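Two-domain type laccase (Metagenomes, PDB 2ZWN) probably couples the one-electron oxidation of phenolic or similar substrates to the four-electron reduction of dioxygen to water, as laccases of the multicopper oxidase family do. Local coordinates at residues M142-W147 and H201-H206; R248-D253 and G268-I273. All coordinates share one frame; numbering follows the deposited sequence.

Contact 1 of 2, residues M142-W147 and H201-H206; sequences MMMSTW and HAMHSH. With CU (copper (II) ion), chain G; C2O (Cu-O-Cu linkage), chain F.
His201 holds CG opposite its carbonyl carbon (chi1 -57°), which swings the imidazole in front of Met144, while Met144 bends at chi2 (65°) and again at chi3, turning its thioether away from the ring toward Met203. As a result Met144 meets two partners at once. Its CB sits over the middle of the imidazole, 3.5 Å from the centroid of the His201 ring and only 9° off the ring normal, a CH-pi contact over the face, and the two side chains slide past one another in opposite directions. Its end meets that of Met203 tip to tip, Met144 SD lying 4.0 Å from Met203 CE. Unbranched, polarisable methionine suits both places, because the bends let one side chain cover a ring near its root and fill the core with its sulfur. Thr146 adds a methyl obliquely, CG2 standing 4.0 Å from His201 CE1. No hydrogen bond crosses between the segments; the polar side of the ring is served from the neighbouring strand, where His201 ND1 bonds Asp253 OD2.

Further along, the segment 201-206 turns to metal binding. His204 and His206, in the His-X-His pattern familiar from multicopper oxidases, bind different coppers. His204 NE2 holds the single copper ion, whereas His206 NE2 lies 2.0 Å from CU3 of the Cu-O-Cu linkage. His60 and His106 of the second subunit are fellow ligands of these two metals, so the trinuclear site lies between chains. Contact 1 itself is packing between the two sheets of a cupredoxin-like sandwich: the axes of the two strand segments come within 9.4 Å of each other, Phe193 of strand 188-195 touches both Met144 and Met203, and Val170 of strand 167-170 also packs on Met144.

Contact 2 of 2, residues R248-D253 and G268-I273; sequences RFIFHD and GPITVI. With C2O (Cu-O-Cu linkage), chain F.
Phe249 and Ile273 form a hydrogen-bonded antiparallel pair through Phe249 N to Ile273 O (3.0 Å) and Ile273 N to Phe249 O (2.7 Å); Phe251 and Thr271 repeat the pattern. Ile250 with Val272, between them, and His252 with Ile270, just beyond Phe251 and Thr271, are non-hydrogen-bonded pairs. A last backbone bond, Asp253 N to Pro269 O at 3.1 Å, uses the carbonyl of a proline at the centre of an inverse gamma turn.

Apolar contacts occupy both faces. On the face of Ile250 and His252, Ile250 extends with CG1 anti to its backbone N (chi1 -164°), carrying CD1 across Ile270 to 3.6 Å from its CG2. On the other, Phe251 CD1 lies 3.8 Å from Ile273 CD1, and the methyl of Thr271 runs beside Phe251 CB while its OG1 is hydrogen-bonded to the backbone O of Gln179.

Metal binding comes from His252, whose NE2 is 2.0 Å from CU3 of the linkage. His252 ND1 donates to Asp253 O (2.9 Å), which helps fix the ring's rotation. Ile250 CG2 lies 3.9 Å from CU3 as well. With an alanine here, Ile270 CG2 would probably lose its aliphatic neighbour and the copper the methyl beside it.

Such chemistry implies a copper ligand presented from a strand fixed by paired backbone bonds, with the aliphatic Ile250 beside the metal.

How the contacts relate
From the N terminus, strand 138-147 enters first and meets strand 201-205 in contact 1, closing a loop of 53 residues that includes strands 167-170, 181-183 and 188-195. Contact 2 follows in series, strand 248-253 pairing with 270-275 across a 14-residue connection without helix or strand, so the two loops neither nest nor cross. Contact 1 joins the facing sheets of the domain, whereas contact 2 lies within one of them. They are tied together because strands 201-205 and 248-253 are neighbours in that sheet, with His204 N probably hydrogen-bonded to His252 O at 2.8 Å, and both bring histidines to the coppers shared with the second subunit.

Contact 1 of 2, residues M142-W147 and H201-H206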
ATOM      1  N   MET A 142      -4.124   3.059 -18.102  1.00  9.88           N
ATOM      2  CA  MET A 142      -5.035   2.318 -17.221  1.00 10.37           C
ATOM      3  C   MET A 142      -5.300   3.107 -15.941  1.00 10.13           C
ATOM      4  O   MET A 142      -4.430   3.198 -15.069  1.00  9.61           O
ATOM      5  CB  MET A 142      -4.448   0.956 -16.860  1.00 10.62           C
ATOM      6  CG  MET A 142      -4.345  -0.004 -18.017  1.00 10.79           C
ATOM      7  SD  MET A 142      -3.919  -1.653 -17.427  1.00 13.71           S
ATOM      8  CE  MET A 142      -3.669  -2.508 -18.970  1.00 13.40           C
ATOM      9  N   MET A 143      -6.502   3.677 -15.842  1.00  9.88           N
ATOM     10  CA  MET A 143      -6.884   4.505 -14.708  1.00  9.95           C
ATOM     11  C   MET A 143      -7.849   3.728 -13.825  1.00  9.83           C
ATOM     12  O   MET A 143      -8.986   3.460 -14.220  1.00  9.46           O
ATOM     13  CB  MET A 143      -7.519   5.815 -15.190  1.00  9.72           C
ATOM     14  CG  MET A 143      -6.658   6.576 -16.184  1.00 10.21           C
ATOM     15  SD  MET A 143      -7.211   8.266 -16.540  1.00 10.81           S
ATOM     16  CE  MET A 143      -6.768   9.088 -15.013  1.00 12.24           C
ATOM     17  N   MET A 144      -7.383   3.345 -12.640  1.00  9.98           N
ATOM     18  CA  MET A 144      -8.182   2.507 -11.745  1.00 10.14           C
ATOM     19  C   MET A 144      -8.997   3.357 -10.785  1.00 10.10           C
ATOM     20  O   MET A 144      -8.541   4.399 -10.320  1.00 10.02           O
ATOM     21  CB  MET A 144      -7.303   1.537 -10.954  1.00 10.55           C
ATOM     22  CG  MET A 144      -7.089   0.199 -11.640  1.00 12.04           C
ATOM     23  SD  MET A 144      -6.166   0.315 -13.173  1.00 12.89           S
ATOM     24  CE  MET A 144      -4.581   0.910 -12.592  1.00 14.59           C
ATOM     25  N   SER A 145     -10.212   2.899 -10.500  1.00 10.06           N
ATOM     26  CA  SER A 145     -11.062   3.557  -9.516  1.00 10.36           C
ATOM     27  C   SER A 145     -12.065   2.573  -8.927  1.00 10.49           C
ATOM     28  O   SER A 145     -12.117   1.406  -9.321  1.00 10.38           O
ATOM     29  CB  SER A 145     -11.769   4.773 -10.126  1.00 10.52           C
ATOM     30  OG  SER A 145     -12.700   4.396 -11.116  1.00 10.64           O
ATOM     31  N   THR A 146     -12.846   3.060  -7.968  1.00 10.66           N
ATOM     32  CA  THR A 146     -13.855   2.255  -7.295  1.00 10.73           C
ATOM     33  C   THR A 146     -15.175   3.014  -7.270  1.00 10.90           C
ATOM     34  O   THR A 146     -15.214   4.227  -7.477  1.00 10.78           O
ATOM     35  CB  THR A 146     -13.418   1.884  -5.872  1.00 10.79           C
ATOM     36  OG1 THR A 146     -13.543   3.018  -5.008  1.00 11.26           O
ATOM     37  CG2 THR A 146     -11.960   1.392  -5.871  1.00 10.80           C
ATOM     38  N   TRP A 147     -16.259   2.286  -7.022  1.00 10.84           N
ATOM     39  CA  TRP A 147     -17.604   2.850  -7.115  1.00 11.43           C
ATOM     40  C   TRP A 147     -18.457   2.326  -5.981  1.00 11.90           C
ATOM     41  O   TRP A 147     -18.318   1.170  -5.579  1.00 11.62           O
ATOM     42  CB  TRP A 147     -18.262   2.478  -8.448  1.00 11.28           C
ATOM     43  CG  TRP A 147     -17.409   2.763  -9.641  1.00 11.06           C
ATOM     44  CD1 TRP A 147     -16.463   1.947 -10.178  1.00 10.97           C
ATOM     45  CD2 TRP A 147     -17.420   3.952 -10.444  1.00 10.63           C
ATOM     46  NE1 TRP A 147     -15.876   2.553 -11.267  1.00 11.31           N
ATOM     47  CE2 TRP A 147     -16.450   3.782 -11.455  1.00 10.70           C
ATOM     48  CE3 TRP A 147     -18.151   5.145 -10.401  1.00 10.86           C
ATOM     49  CZ2 TRP A 147     -16.193   4.758 -12.418  1.00 11.16           C
ATOM     50  CZ3 TRP A 147     -17.903   6.109 -11.364  1.00 11.44           C
ATOM     51  CH2 TRP A 147     -16.924   5.910 -12.357  1.00 10.91           C
ATOM     52  N   HIS A 201      -4.705  -0.804  -5.723  1.00 11.49           N
ATOM     53  CA  HIS A 201      -4.875  -1.808  -6.763  1.00 11.28           C
ATOM     54  C   HIS A 201      -3.539  -2.488  -7.009  1.00 10.92           C
ATOM     55  O   HIS A 201      -2.537  -1.809  -7.228  1.00 11.72           O
ATOM     56  CB  HIS A 201      -5.371  -1.140  -8.045  1.00 11.26           C
ATOM     57  CG  HIS A 201      -6.647  -0.380  -7.866  1.00 11.08           C
ATOM     58  ND1 HIS A 201      -7.888  -0.955  -8.044  1.00 12.13           N
ATOM     59  CD2 HIS A 201      -6.873   0.900  -7.492  1.00 12.13           C
ATOM     60  CE1 HIS A 201      -8.824  -0.053  -7.797  1.00 12.15           C
ATOM     61  NE2 HIS A 201      -8.233   1.081  -7.462  1.00 11.69           N
ATOM     62  N   ALA A 202      -3.525  -3.816  -6.961  1.00 10.47           N
ATOM     63  CA  ALA A 202      -2.293  -4.584  -7.137  1.00 10.49           C
ATOM     64  C   ALA A 202      -2.315  -5.207  -8.529  1.00 10.41           C
ATOM     65  O   ALA A 202      -2.883  -6.275  -8.738  1.00 10.20           O
ATOM     66  CB  ALA A 202      -2.173  -5.654  -6.050  1.00 10.52           C
ATOM     67  N   MET A 203      -1.719  -4.512  -9.490  1.00 10.47           N
ATOM     68  CA  MET A 203      -1.887  -4.864 -10.900  1.00 10.57           C
ATOM     69  C   MET A 203      -0.897  -5.953 -11.309  1.00 10.49           C
ATOM     70  O   MET A 203       0.317  -5.747 -11.271  1.00  9.72           O
ATOM     71  CB  MET A 203      -1.719  -3.624 -11.771  1.00 11.23           C
ATOM     72  CG  MET A 203      -2.697  -2.503 -11.449  1.00 11.55           C
ATOM     73  SD  MET A 203      -4.431  -2.977 -11.403  1.00 13.24           S
ATOM     74  CE  MET A 203      -4.715  -3.423 -13.118  1.00 12.66           C
ATOM     75  N   HIS A 204      -1.438  -7.104 -11.697  1.00 10.16           N
ATOM     76  CA  HIS A 204      -0.646  -8.294 -11.982  1.00 10.06           C
ATOM     77  C   HIS A 204      -0.808  -8.718 -13.431  1.00 10.05           C
ATOM     78  O   HIS A 204      -1.926  -8.953 -13.888  1.00  9.93           O
ATOM     79  CB  HIS A 204      -1.080  -9.446 -11.080  1.00 10.15           C
ATOM     80  CG  HIS A 204      -0.445 -10.752 -11.428  1.00 10.12           C
ATOM     81  ND1 HIS A 204       0.904 -10.877 -11.684  1.00 10.31           N
ATOM     82  CD2 HIS A 204      -0.971 -11.991 -11.572  1.00 10.71           C
ATOM     83  CE1 HIS A 204       1.182 -12.138 -11.968  1.00 10.66           C
ATOM     84  NE2 HIS A 204       0.062 -12.833 -11.903  1.00 10.72           N
ATOM     85  N   SER A 205       0.315  -8.840 -14.130  1.00  9.62           N
ATOM     86  CA  SER A 205       0.325  -9.310 -15.514  1.00  9.65           C
ATOM     87  C   SER A 205       0.738 -10.772 -15.615  1.00  9.36           C
ATOM     88  O   SER A 205       1.877 -11.123 -15.302  1.00  9.91           O
ATOM     89  CB  SER A 205       1.276  -8.461 -16.348  1.00 10.20           C
ATOM     90  OG  SER A 205       2.583  -8.459 -15.798  1.00 10.90           O
ATOM     91  N   HIS A 206      -0.170 -11.629 -16.080  1.00  9.16           N
ATOM     92  CA  HIS A 206       0.194 -13.020 -16.339  1.00  9.00           C
ATOM     93  C   HIS A 206       1.130 -13.080 -17.543  1.00  8.71           C
ATOM     94  O   HIS A 206       1.094 -12.209 -18.419  1.00  8.43           O
ATOM     95  CB  HIS A 206      -1.025 -13.892 -16.644  1.00  9.14           C
ATOM     96  CG  HIS A 206      -1.899 -14.167 -15.463  1.00  9.54           C
ATOM     97  ND1 HIS A 206      -2.511 -15.385 -15.265  1.00  9.42           N
ATOM     98  CD2 HIS A 206      -2.266 -13.388 -14.418  1.00 10.37           C
ATOM     99  CE1 HIS A 206      -3.221 -15.343 -14.154  1.00  9.82           C
ATOM    100  NE2 HIS A 206      -3.083 -14.145 -13.615  1.00 11.04           N
TER
HETATM  101 CU    CU G1003      -0.431 -14.613 -11.979  0.70 19.01          CU
HETATM  102 CU2  C2O F 340      -1.530 -14.615  -8.244  0.90 14.05          CU
HETATM  103 CU3  C2O F 340      -4.448 -13.769 -12.145  0.90 14.29          CU
HETATM  104  O1  C2O F 340      -3.073 -14.226 -10.278  0.90 13.58           O

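Contact 2 of 2, residues R248-D253 and G268-I273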
ATOM      1  N   ARG A 248      -2.987 -16.072 -24.408  1.00 10.60           N
ATOM      2  CA  ARG A 248      -3.997 -15.190 -23.845  1.00 10.53           C
ATOM      3  C   ARG A 248      -3.716 -15.088 -22.352  1.00 10.34           C
ATOM      4  O   ARG A 248      -3.909 -16.057 -21.612  1.00  9.67           O
ATOM      5  CB  ARG A 248      -5.404 -15.731 -24.094  1.00 10.62           C
ATOM      6  CG  ARG A 248      -5.781 -15.782 -25.556  1.00 11.53           C
ATOM      7  CD  ARG A 248      -7.273 -16.021 -25.751  1.00 11.89           C
ATOM      8  NE  ARG A 248      -7.753 -17.297 -25.206  1.00 12.65           N
ATOM      9  CZ  ARG A 248      -7.907 -18.434 -25.892  1.00 13.89           C
ATOM     10  NH1 ARG A 248      -7.602 -18.519 -27.185  1.00 13.66           N
ATOM     11  NH2 ARG A 248      -8.372 -19.512 -25.276  1.00 13.60           N
ATOM     12  N   PHE A 249      -3.256 -13.917 -21.922  1.00  9.82           N
ATOM     13  CA  PHE A 249      -2.750 -13.736 -20.571  1.00 10.23           C
ATOM     14  C   PHE A 249      -3.530 -12.669 -19.821  1.00 10.28           C
ATOM     15  O   PHE A 249      -3.479 -11.480 -20.166  1.00 10.03           O
ATOM     16  CB  PHE A 249      -1.262 -13.391 -20.622  1.00  9.92           C
ATOM     17  CG  PHE A 249      -0.384 -14.582 -20.917  1.00 10.24           C
ATOM     18  CD1 PHE A 249      -0.299 -15.628 -20.004  1.00 10.02           C
ATOM     19  CD2 PHE A 249       0.339 -14.669 -22.102  1.00 10.17           C
ATOM     20  CE1 PHE A 249       0.501 -16.736 -20.263  1.00 10.44           C
ATOM     21  CE2 PHE A 249       1.140 -15.772 -22.364  1.00  9.92           C
ATOM     22  CZ  PHE A 249       1.223 -16.805 -21.440  1.00 10.93           C
ATOM     23  N   ILE A 250      -4.255 -13.103 -18.792  1.00 10.71           N
ATOM     24  CA  ILE A 250      -5.091 -12.201 -18.013  1.00 11.24           C
ATOM     25  C   ILE A 250      -4.206 -11.193 -17.263  1.00 11.21           C
ATOM     26  O   ILE A 250      -3.043 -11.461 -16.970  1.00 10.69           O
ATOM     27  CB  ILE A 250      -6.048 -12.999 -17.077  1.00 11.56           C
ATOM     28  CG1 ILE A 250      -7.185 -12.121 -16.553  1.00 12.61           C
ATOM     29  CG2 ILE A 250      -5.280 -13.662 -15.937  1.00 10.99           C
ATOM     30  CD1 ILE A 250      -8.278 -12.916 -15.833  1.00 12.46           C
ATOM     31  N   PHE A 251      -4.765 -10.018 -16.998  1.00 11.88           N
ATOM     32  CA  PHE A 251      -4.007  -8.875 -16.496  1.00 12.07           C
ATOM     33  C   PHE A 251      -5.013  -8.150 -15.606  1.00 12.31           C
ATOM     34  O   PHE A 251      -5.999  -7.629 -16.104  1.00 11.84           O
ATOM     35  CB  PHE A 251      -3.574  -8.024 -17.696  1.00 13.12           C
ATOM     36  CG  PHE A 251      -2.628  -6.885 -17.382  1.00 12.85           C
ATOM     37  CD1 PHE A 251      -2.139  -6.115 -18.429  1.00 13.68           C
ATOM     38  CD2 PHE A 251      -2.212  -6.575 -16.092  1.00 14.71           C
ATOM     39  CE1 PHE A 251      -1.284  -5.059 -18.206  1.00 15.47           C
ATOM     40  CE2 PHE A 251      -1.336  -5.512 -15.868  1.00 14.53           C
ATOM     41  CZ  PHE A 251      -0.880  -4.759 -16.923  1.00 14.92           C
ATOM     42  N   HIS A 252      -4.791  -8.154 -14.294  1.00 12.03           N
ATOM     43  CA  HIS A 252      -5.850  -7.737 -13.386  1.00 12.16           C
ATOM     44  C   HIS A 252      -5.369  -7.260 -12.025  1.00 12.05           C
ATOM     45  O   HIS A 252      -4.237  -7.505 -11.621  1.00 11.17           O
ATOM     46  CB  HIS A 252      -6.816  -8.908 -13.176  1.00 12.36           C
ATOM     47  CG  HIS A 252      -6.187 -10.078 -12.492  1.00 13.20           C
ATOM     48  ND1 HIS A 252      -6.295 -10.294 -11.135  1.00 14.28           N
ATOM     49  CD2 HIS A 252      -5.414 -11.079 -12.974  1.00 14.56           C
ATOM     50  CE1 HIS A 252      -5.621 -11.384 -10.811  1.00 14.67           C
ATOM     51  NE2 HIS A 252      -5.078 -11.879 -11.909  1.00 15.46           N
ATOM     52  N   ASP A 253      -6.275  -6.578 -11.326  1.00 12.09           N
ATOM     53  CA  ASP A 253      -6.094  -6.219  -9.929  1.00 12.31           C
ATOM     54  C   ASP A 253      -6.129  -7.507  -9.112  1.00 12.34           C
ATOM     55  O   ASP A 253      -7.082  -8.293  -9.207  1.00 12.65           O
ATOM     56  CB  ASP A 253      -7.221  -5.261  -9.512  1.00 12.06           C
ATOM     57  CG  ASP A 253      -7.028  -4.647  -8.127  1.00 12.13           C
ATOM     58  OD1 ASP A 253      -6.110  -5.046  -7.369  1.00 11.42           O
ATOM     59  OD2 ASP A 253      -7.840  -3.741  -7.801  1.00 11.90           O
ATOM     60  N   GLY A 268     -14.619  -6.371 -12.071  1.00 13.92           N
ATOM     61  CA  GLY A 268     -13.509  -5.550 -11.619  1.00 13.53           C
ATOM     62  C   GLY A 268     -12.497  -5.209 -12.690  1.00 12.93           C
ATOM     63  O   GLY A 268     -12.775  -5.359 -13.883  1.00 12.60           O
ATOM     64  N   PRO A 269     -11.310  -4.737 -12.265  1.00 12.63           N
ATOM     65  CA  PRO A 269     -10.302  -4.293 -13.210  1.00 12.55           C
ATOM     66  C   PRO A 269      -9.559  -5.485 -13.795  1.00 12.42           C
ATOM     67  O   PRO A 269      -8.497  -5.868 -13.292  1.00 12.49           O
ATOM     68  CB  PRO A 269      -9.385  -3.385 -12.360  1.00 12.47           C
ATOM     69  CG  PRO A 269      -9.979  -3.359 -10.989  1.00 12.71           C
ATOM     70  CD  PRO A 269     -10.837  -4.570 -10.882  1.00 12.73           C
ATOM     71  N   ILE A 270     -10.153  -6.073 -14.833  1.00 11.82           N
ATOM     72  CA  ILE A 270      -9.590  -7.224 -15.524  1.00 11.71           C
ATOM     73  C   ILE A 270      -9.555  -6.938 -17.016  1.00 11.45           C
ATOM     74  O   ILE A 270     -10.551  -6.496 -17.597  1.00 11.70           O
ATOM     75  CB  ILE A 270     -10.449  -8.499 -15.323  1.00 11.65           C
ATOM     76  CG1 ILE A 270     -10.667  -8.802 -13.839  1.00 11.92           C
ATOM     77  CG2 ILE A 270      -9.824  -9.711 -16.033  1.00 11.90           C
ATOM     78  CD1 ILE A 270     -11.648  -9.941 -13.601  1.00 11.45           C
ATOM     79  N   THR A 271      -8.399  -7.183 -17.620  1.00 10.84           N
ATOM     80  CA  THR A 271      -8.274  -7.269 -19.071  1.00 10.99           C
ATOM     81  C   THR A 271      -7.505  -8.552 -19.421  1.00 10.81           C
ATOM     82  O   THR A 271      -7.128  -9.333 -18.540  1.00 10.40           O
ATOM     83  CB  THR A 271      -7.580  -6.015 -19.678  1.00 10.96           C
ATOM     84  OG1 THR A 271      -7.557  -6.109 -21.112  1.00 12.23           O
ATOM     85  CG2 THR A 271      -6.150  -5.862 -19.171  1.00 10.99           C
ATOM     86  N   VAL A 272      -7.331  -8.787 -20.714  1.00 10.43           N
ATOM     87  CA  VAL A 272      -6.549  -9.914 -21.210  1.00 10.61           C
ATOM     88  C   VAL A 272      -5.572  -9.384 -22.247  1.00 10.65           C
ATOM     89  O   VAL A 272      -5.955  -8.633 -23.154  1.00 10.69           O
ATOM     90  CB  VAL A 272      -7.442 -11.007 -21.853  1.00 10.66           C
ATOM     91  CG1 VAL A 272      -6.597 -12.200 -22.311  1.00 10.63           C
ATOM     92  CG2 VAL A 272      -8.534 -11.459 -20.886  1.00 10.91           C
ATOM     93  N   ILE A 273      -4.304  -9.741 -22.084  1.00 10.43           N
ATOM     94  CA  ILE A 273      -3.302  -9.492 -23.115  1.00 10.68           C
ATOM     95  C   ILE A 273      -3.518 -10.581 -24.156  1.00 10.61           C
ATOM     96  O   ILE A 273      -3.178 -11.745 -23.924  1.00 10.63           O
ATOM     97  CB  ILE A 273      -1.872  -9.559 -22.560  1.00 10.64           C
ATOM     98  CG1 ILE A 273      -1.663  -8.504 -21.467  1.00 10.97           C
ATOM     99  CG2 ILE A 273      -0.857  -9.374 -23.683  1.00 10.08           C
ATOM    100  CD1 ILE A 273      -0.445  -8.769 -20.610  1.00 12.38           C
TER
HETATM  101 CU2  C2O F 340      -1.530 -14.615  -8.244  0.90 14.05          CU
HETATM  102 CU3  C2O F 340      -4.448 -13.769 -12.145  0.90 14.29          CU
HETATM  103  O1  C2O F 340      -3.073 -14.226 -10.278  0.90 13.58           O